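Local coordinates for protein lectin CEL-I, N-acetyl-D-galactosamine-specific C-type (Cucumaria echinata, PDB 4WQQ) that binds carbohydrates with the help of calcium, a galactose/N-acetylgalactosamine-specific lectin here engineered to recognise mannose, at residues 48-53 / 89-94. The protein carries 3 engineered substitutions. Residues are numbered along the deposited sequence; the frame is centred on the assembly and turned at random.
Sequences SVHSAA and DGSKVG
Ser48 and Asp89 meet tip to tip at the tight end of this contact: Ser48 OG donates to Asp89 OD2 over 2.6 Å, on the oxygen's syn lone pair. Ser48 is buried, and its hydroxyl is also bonded to Lys137 of strand 132-140. The other carboxylate oxygen, Asp89 OD1, takes two bonds from its own loop. Ser91 OG donates to Asp89 OD1 at 2.6 Å on the syn side, and Ser91 N closes an Asx turn from above the carboxylate plane. Its hydrogen directed at Asp89 OD1, Ser91 OG accepts from His50 NE2 at 2.9 Å, 8° out of the imidazole plane. The His50 side chain starts beside its backbone N, CG anti to the carbonyl carbon (chi1 -63°), which brings NE2 to the Ser91 hydroxyl. In the C-type lectin domain this chain of bonds ties the connection between strand 42-46 and helix 52-65, where Ser51 is the N-cap, to the loop after strand 86-87. Trp87 of that strand meets the His50 ring and touches Ser48. Toward Gly94 the two segments are linked mainly through water. His50 CE1 lies 3.1 Å from Lys92 O at the ring edge, and one water joins His50 ND1 to that carbonyl. A second water donates to Val49 O and accepts from Gly94 N, beside the exposed Lys92.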
loop_
_atom_site.group_PDB
_atom_site.type_symbol
_atom_site.label_atom_id
_atom_site.label_comp_id
_atom_site.label_asym_id
_atom_site.label_seq_id
_atom_site.Cartn_x
_atom_site.Cartn_y
_atom_site.Cartn_z
ATOM N N SER A 48 -16.710 0.824 0.261
ATOM C CA SER A 48 -17.708 0.386 1.230
ATOM C C SER A 48 -17.700 1.370 2.381
ATOM O O SER A 48 -16.672 1.977 2.610
ATOM C CB SER A 48 -17.405 -1.008 1.693
ATOM O OG SER A 48 -16.135 -1.090 2.330
ATOM N N VAL A 49 -18.817 1.490 3.110
ATOM C CA VAL A 49 -19.021 2.616 4.110
ATOM C C VAL A 49 -19.464 1.973 5.418
ATOM O O VAL A 49 -20.464 1.262 5.458
ATOM C CB VAL A 49 -20.023 3.656 3.604
ATOM C CG1 VAL A 49 -20.121 4.854 4.570
ATOM C CG2 VAL A 49 -19.549 4.187 2.253
ATOM N N HIS A 50 -18.658 2.195 6.449
ATOM C CA HIS A 50 -18.943 1.511 7.732
ATOM C C HIS A 50 -19.218 2.383 8.935
ATOM O O HIS A 50 -19.357 1.814 10.014
ATOM C CB HIS A 50 -17.863 0.493 8.020
ATOM C CG HIS A 50 -17.818 -0.571 6.994
ATOM N ND1 HIS A 50 -18.678 -1.639 6.978
ATOM C CD2 HIS A 50 -17.033 -0.695 5.890
ATOM C CE1 HIS A 50 -18.401 -2.398 5.929
ATOM N NE2 HIS A 50 -17.418 -1.835 5.241
ATOM N N SER A 51 -19.290 3.682 8.741
ATOM C CA SER A 51 -19.650 4.628 9.783
ATOM C C SER A 51 -20.026 5.972 9.224
ATOM O O SER A 51 -19.736 6.288 8.066
ATOM C CB SER A 51 -18.436 4.805 10.693
ATOM O OG SER A 51 -17.371 5.499 10.058
ATOM N N ALA A 52 -20.555 6.859 10.082
ATOM C CA ALA A 52 -20.881 8.182 9.667
ATOM C C ALA A 52 -19.639 8.933 9.289
ATOM O O ALA A 52 -19.671 9.784 8.423
ATOM C CB ALA A 52 -21.634 8.886 10.830
ATOM N N ALA A 53 -18.539 8.662 9.988
ATOM C CA ALA A 53 -17.304 9.359 9.743
ATOM C C ALA A 53 -16.815 8.958 8.347
ATOM O O ALA A 53 -16.399 9.821 7.584
ATOM C CB ALA A 53 -16.280 8.990 10.793
ATOM N N ASP A 89 -16.691 -5.831 -1.605
ATOM C CA ASP A 89 -15.402 -6.122 -0.941
ATOM C C ASP A 89 -15.494 -7.180 0.122
ATOM O O ASP A 89 -14.477 -7.583 0.704
ATOM C CB ASP A 89 -14.704 -4.857 -0.415
ATOM C CG ASP A 89 -15.380 -4.192 0.755
ATOM O OD1 ASP A 89 -16.405 -4.732 1.270
ATOM O OD2 ASP A 89 -14.961 -3.051 1.065
ATOM N N GLY A 90 -16.690 -7.692 0.305
ATOM C CA GLY A 90 -16.920 -8.795 1.219
ATOM C C GLY A 90 -17.086 -8.364 2.640
ATOM O O GLY A 90 -17.288 -9.196 3.517
ATOM N N SER A 91 -16.918 -7.094 2.905
ATOM C CA SER A 91 -17.168 -6.578 4.236
ATOM C C SER A 91 -18.677 -6.646 4.525
ATOM O O SER A 91 -19.492 -6.628 3.605
ATOM C CB SER A 91 -16.626 -5.177 4.409
ATOM O OG SER A 91 -17.335 -4.176 3.602
ATOM N N LYS A 92 -19.065 -6.740 5.820
ATOM C CA LYS A 92 -20.493 -6.851 6.186
ATOM C C LYS A 92 -21.205 -5.551 6.155
ATOM O O LYS A 92 -20.593 -4.522 6.475
ATOM C CB LYS A 92 -20.658 -7.487 7.598
ATOM C CG LYS A 92 -20.455 -8.992 7.571
ATOM C CD LYS A 92 -20.709 -9.622 8.952
ATOM C CE LYS A 92 -22.159 -9.495 9.435
ATOM N NZ LYS A 92 -22.410 -10.254 10.730
ATOM N N VAL A 93 -22.489 -5.526 5.716
ATOM C CA VAL A 93 -23.241 -4.282 5.755
ATOM C C VAL A 93 -23.675 -4.088 7.207
ATOM O O VAL A 93 -24.363 -4.922 7.774
ATOM C CB VAL A 93 -24.447 -4.307 4.804
ATOM C CG1 VAL A 93 -25.179 -2.991 4.832
ATOM C CG2 VAL A 93 -23.953 -4.619 3.418
ATOM N N GLY A 94 -23.134 -3.102 7.851
ATOM C CA GLY A 94 -23.657 -2.686 9.174
ATOM C C GLY A 94 -24.314 -1.360 8.991
ATOM O O GLY A 94 -25.590 -1.204 8.975
HETATM O O HOH W 1 -22.122 -0.967 6.009
HETATM O O HOH W 2 -19.908 -2.740 8.996
#